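Local structure of exopolyphosphatase (Aquifex aeolicus, 1T6C) at residues Arg13-Asp18 and Glu83-Val88; Gly123-Leu128 and Glu302-Ser307. The protein probably hydrolyses phosphoanhydride bonds, releasing phosphate from inorganic polyphosphate and guanosine pentaphosphate, as a calcium-binding, actin-like member of the Ppx/GppA phosphatase family. All blocks are in the same frame, centred on the assembly; numbering follows the deposited sequence. Where two conformers were deposited one is given.

Contact 1 of 2, residues Arg13-Asp18 and Glu83-Val88; sequences RVASID and ERVKAV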
# COMPACT_ATOMS: atom_id res chain seq x y z
N ARG A 13 6.81 -22.93 -3.15
CA ARG A 13 5.90 -22.01 -2.48
C ARG A 13 6.68 -21.03 -1.62
O ARG A 13 7.68 -21.38 -0.98
CB ARG A 13 4.89 -22.77 -1.65
CG ARG A 13 3.96 -23.61 -2.49
CD ARG A 13 3.11 -24.52 -1.67
NE ARG A 13 2.06 -25.10 -2.48
CZ ARG A 13 1.17 -25.93 -1.99
NH1 ARG A 13 1.19 -26.28 -0.70
NH2 ARG A 13 0.22 -26.40 -2.77
N VAL A 14 6.22 -19.77 -1.60
CA VAL A 14 6.84 -18.67 -0.86
C VAL A 14 5.72 -17.91 -0.16
O VAL A 14 4.56 -17.97 -0.56
CB VAL A 14 7.69 -17.75 -1.79
CG1 VAL A 14 8.79 -18.59 -2.43
CG2 VAL A 14 6.87 -17.05 -2.83
N ALA A 15 6.06 -17.23 0.92
CA ALA A 15 5.07 -16.48 1.67
C ALA A 15 5.63 -15.20 2.23
O ALA A 15 6.82 -15.08 2.51
CB ALA A 15 4.57 -17.30 2.80
N SER A 16 4.71 -14.26 2.45
CA SER A 16 5.02 -13.00 3.09
C SER A 16 4.04 -12.78 4.22
O SER A 16 2.88 -13.20 4.10
CB SER A 16 4.97 -11.80 2.12
OG SER A 16 3.67 -11.57 1.66
N ILE A 17 4.52 -12.16 5.28
CA ILE A 17 3.68 -11.72 6.40
C ILE A 17 3.99 -10.24 6.57
O ILE A 17 5.15 -9.84 6.60
CB ILE A 17 4.02 -12.50 7.65
CG1 ILE A 17 3.60 -13.96 7.49
CG2 ILE A 17 3.36 -11.86 8.85
CD1 ILE A 17 4.02 -14.84 8.64
N ASP A 18 2.94 -9.43 6.64
CA ASP A 18 3.05 -8.00 6.90
C ASP A 18 2.25 -7.64 8.14
O ASP A 18 1.07 -7.91 8.23
CB ASP A 18 2.73 -7.14 5.69
CG ASP A 18 1.36 -7.23 5.25
OD1 ASP A 18 0.97 -8.34 4.80
OD2 ASP A 18 0.59 -6.24 5.30
N GLU A 83 8.56 -22.91 1.37
CA GLU A 83 10.02 -23.01 1.45
C GLU A 83 10.74 -21.71 1.82
O GLU A 83 11.82 -21.74 2.42
CB GLU A 83 10.53 -23.58 0.14
CG GLU A 83 10.20 -25.08 0.07
CD GLU A 83 10.78 -25.77 -1.16
OE1 GLU A 83 11.99 -26.11 -1.15
OE2 GLU A 83 10.01 -25.98 -2.10
N ARG A 84 10.15 -20.57 1.46
CA ARG A 84 10.76 -19.26 1.76
C ARG A 84 9.68 -18.36 2.33
O ARG A 84 8.63 -18.22 1.70
CB ARG A 84 11.37 -18.61 0.53
CG ARG A 84 12.41 -19.45 -0.20
CD ARG A 84 13.09 -18.72 -1.36
NE ARG A 84 13.87 -17.61 -0.81
CZ ARG A 84 15.19 -17.61 -0.57
NH1 ARG A 84 15.98 -18.62 -0.88
NH2 ARG A 84 15.73 -16.53 -0.02
N VAL A 85 9.97 -17.78 3.49
CA VAL A 85 9.05 -16.92 4.23
C VAL A 85 9.80 -15.66 4.63
O VAL A 85 10.92 -15.73 5.16
CB VAL A 85 8.58 -17.59 5.51
CG1 VAL A 85 7.69 -16.64 6.31
CG2 VAL A 85 7.89 -18.88 5.21
N LYS A 86 9.18 -14.49 4.40
CA LYS A 86 9.73 -13.21 4.82
C LYS A 86 8.62 -12.46 5.55
O LYS A 86 7.51 -12.30 5.03
CB LYS A 86 10.24 -12.39 3.64
CG LYS A 86 10.72 -11.00 3.96
CD LYS A 86 12.00 -11.01 4.75
CE LYS A 86 12.34 -9.66 5.31
NZ LYS A 86 13.73 -9.68 5.88
N ALA A 87 8.90 -12.05 6.76
CA ALA A 87 7.93 -11.30 7.57
C ALA A 87 8.46 -9.92 7.87
O ALA A 87 9.65 -9.75 8.23
CB ALA A 87 7.65 -12.03 8.83
N VAL A 88 7.60 -8.92 7.70
CA VAL A 88 7.98 -7.53 7.90
C VAL A 88 6.98 -6.82 8.79
O VAL A 88 5.81 -7.22 8.85
CB VAL A 88 8.15 -6.75 6.55
CG1 VAL A 88 9.20 -7.36 5.65
CG2 VAL A 88 6.84 -6.63 5.80
O HOH W 1 7.52 -25.33 -1.71

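Contact 2 of 2, residues Gly123-Leu128 and Glu302-Ser307; sequences GRYAYL and EGVLVS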
# COMPACT_ATOMS: atom_id res chain seq x y z
N GLY A 123 8.54 0.77 -0.24
CA GLY A 123 8.53 1.24 -1.61
C GLY A 123 9.36 0.38 -2.56
O GLY A 123 8.94 0.04 -3.68
N ARG A 124 10.54 -0.00 -2.10
CA ARG A 124 11.40 -0.89 -2.87
C ARG A 124 10.73 -2.24 -3.17
O ARG A 124 10.78 -2.75 -4.27
CB ARG A 124 12.78 -1.10 -2.20
CG ARG A 124 13.63 0.17 -2.06
CD ARG A 124 15.00 -0.03 -1.40
NE ARG A 124 15.61 1.27 -1.05
CZ ARG A 124 15.62 1.83 0.16
NH1 ARG A 124 15.11 1.23 1.24
NH2 ARG A 124 16.16 3.04 0.31
N TYR A 125 10.05 -2.82 -2.19
CA TYR A 125 9.32 -4.05 -2.40
C TYR A 125 8.15 -3.84 -3.35
O TYR A 125 7.93 -4.65 -4.24
CB TYR A 125 8.80 -4.58 -1.06
CG TYR A 125 9.80 -5.36 -0.24
CD1 TYR A 125 10.35 -6.55 -0.72
CD2 TYR A 125 10.09 -4.98 1.07
CE1 TYR A 125 11.21 -7.27 0.05
CE2 TYR A 125 10.97 -5.69 1.83
CZ TYR A 125 11.55 -6.82 1.32
OH TYR A 125 12.40 -7.55 2.10
N ALA A 126 7.40 -2.74 -3.20
CA ALA A 126 6.24 -2.46 -4.05
C ALA A 126 6.71 -2.31 -5.48
O ALA A 126 6.05 -2.77 -6.39
CB ALA A 126 5.54 -1.23 -3.59
N TYR A 127 7.86 -1.66 -5.66
CA TYR A 127 8.44 -1.51 -6.98
C TYR A 127 8.73 -2.86 -7.65
O TYR A 127 8.44 -3.03 -8.85
CB TYR A 127 9.71 -0.66 -6.89
CG TYR A 127 10.30 -0.38 -8.24
CD1 TYR A 127 11.14 -1.30 -8.84
CD2 TYR A 127 10.05 0.82 -8.87
CE1 TYR A 127 11.68 -1.05 -10.07
CE2 TYR A 127 10.58 1.08 -10.13
CZ TYR A 127 11.41 0.16 -10.69
OH TYR A 127 11.94 0.39 -11.94
N LEU A 128 9.28 -3.80 -6.91
CA LEU A 128 9.47 -5.17 -7.43
C LEU A 128 8.17 -5.82 -7.84
O LEU A 128 8.10 -6.52 -8.81
CB LEU A 128 10.16 -6.08 -6.40
CG LEU A 128 11.60 -5.72 -6.05
CD1 LEU A 128 12.14 -6.73 -5.03
CD2 LEU A 128 12.46 -5.73 -7.28
N GLU A 302 2.98 -8.47 -2.16
CA GLU A 302 3.33 -9.31 -3.30
C GLU A 302 4.79 -9.10 -3.71
O GLU A 302 5.45 -10.01 -4.20
CB GLU A 302 2.39 -9.05 -4.46
CG GLU A 302 0.92 -9.35 -4.19
CD GLU A 302 0.14 -8.27 -3.45
OE1 GLU A 302 0.62 -7.11 -3.29
OE2 GLU A 302 -1.01 -8.58 -3.01
N GLY A 303 5.32 -7.90 -3.49
CA GLY A 303 6.71 -7.60 -3.82
C GLY A 303 7.68 -8.36 -2.95
O GLY A 303 8.78 -8.70 -3.37
N VAL A 304 7.29 -8.60 -1.70
CA VAL A 304 8.08 -9.47 -0.85
C VAL A 304 8.20 -10.89 -1.46
O VAL A 304 9.26 -11.52 -1.41
CB VAL A 304 7.49 -9.53 0.58
CG1 VAL A 304 8.16 -10.61 1.44
CG2 VAL A 304 7.61 -8.16 1.27
N LEU A 305 7.13 -11.36 -2.07
CA LEU A 305 7.12 -12.67 -2.72
C LEU A 305 8.07 -12.64 -3.92
O LEU A 305 8.85 -13.58 -4.14
CB LEU A 305 5.74 -13.06 -3.19
CG LEU A 305 4.60 -13.00 -2.18
CD1 LEU A 305 3.29 -13.14 -2.90
CD2 LEU A 305 4.76 -14.06 -1.11
N VAL A 306 8.01 -11.56 -4.69
CA VAL A 306 8.89 -11.42 -5.84
C VAL A 306 10.35 -11.43 -5.37
O VAL A 306 11.20 -12.09 -5.98
CB VAL A 306 8.58 -10.14 -6.65
CG1 VAL A 306 9.63 -9.95 -7.73
CG2 VAL A 306 7.19 -10.23 -7.28
N SER A 307 10.64 -10.73 -4.30
CA SER A 307 11.99 -10.65 -3.77
C SER A 307 12.50 -12.04 -3.40
O SER A 307 13.67 -12.36 -3.68
CB SER A 307 12.02 -9.73 -2.56
OG SER A 307 13.29 -9.71 -1.95
O HOH W 2 12.91 -10.11 0.78

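Contact 1 of 2, residues Arg13-Asp18 and Glu83-Val88
The flat groups joining R13-D18 to E83-V88 are the peptide planes of two parallel strands; no ring takes part. One face of the pair carries V14, S16 and D18 beside R84, K86 and V88; helix 300-313 covers much of it. The other carries A15 and I17 beside V85 and A87, and here I17 and V85 pack on helix 60-79. In the seam A15 and I17 each donate and accept: A15 N bonds R84 O (2.9 Å) and A15 O takes K86 N, then I17 N bonds K86 O and I17 O takes V88 N at 2.8 Å, nearly straight at 164°. Four bonds thus fix the parallel register, and E83 N to R13 O adds a fifth at the outer end. There a water links the two segments, accepting from R13 N and donating to E83 OE2, 2.6 Å from it.

On the face of V14 and R84 these two run side by side, V14 CG1 lying 3.9 Å from R84 CB; V14 chi1 of -60° sets CG1 anti to the carbonyl carbon. V88 CG2 rests 3.7 Å from I17 O and also reaches D18 CB. On the apolar face I17 CB meets A87 CB at 3.8 Å. This is the strand 1-strand 4 pairing of an actin-like sheet. Cohesion across the seam therefore rests on backbone bonds and short apolar contacts, while the charged ends serve other partners: R84, through E308 and E312, ties its strand to helix 300-313, and the K86-E115 salt bridge stays within the sheet, running to strand 114-116.

Contact 2 of 2, residues Gly123-Leu128 and Glu302-Ser307
Y125 reaches from helix 119-133 to V304 and S307 of helix 300-313. Its CB heads toward the other helix, and chi1 of -82° puts CG beside the backbone N; CG lies 3.9 Å from V304 CG2. That methyl sits over the ring centre, 3.8 Å from the centroid and 10° off the normal, a CH-pi contact on one face. CD1 also meets V304 CA. Farther out, CE1 has S307 CB at the ring edge, 3.7 Å away and in plane. At the tip, OH is 2.9 Å from a water lying 2.8 Å from S307 OG.

Segments 123-128 and 302-307 cross at 76°, axes 7.2 Å apart. In this actin-like fold helix 119-133 packs on strand 139-146 of one sheet and helix 300-313 on strand 12-19 of the other, so the crossing lies between the two halves. G303 permits the closeness: its CA is 3.2 Å from Y125 O in a CA-H...O contact, where any CB would clash. An alanine in place of Y125 would probably open a gap over V304 CG2 and beside S307, and cost the bridging water one partner. L128 CD1 presses on S307 CB at 3.9 Å, and V306 CG1 leans against L128 CB.

Overall arrangement
Helix 300-313 connects the two contacts: it is a partner in contact 2 and packs on the strands of contact 1, where V304 CG1 meets S16 CB and K86 CB, each at 3.5 Å. V304 therefore works both ways, one methyl over Y125 and the other on the strands. Contact 1 is partly buried, with E83 exposed and R13 and D18 partly so, while S16, I17 and A87 are buried; contact 2 is buried, nearer the centre of the chain. The strand pair is held by backbone hydrogen bonds within one sheet, whereas the helix pair has none across it and relies on apolar and CH-pi packing between the two halves, with one water bridging Y125 and S307.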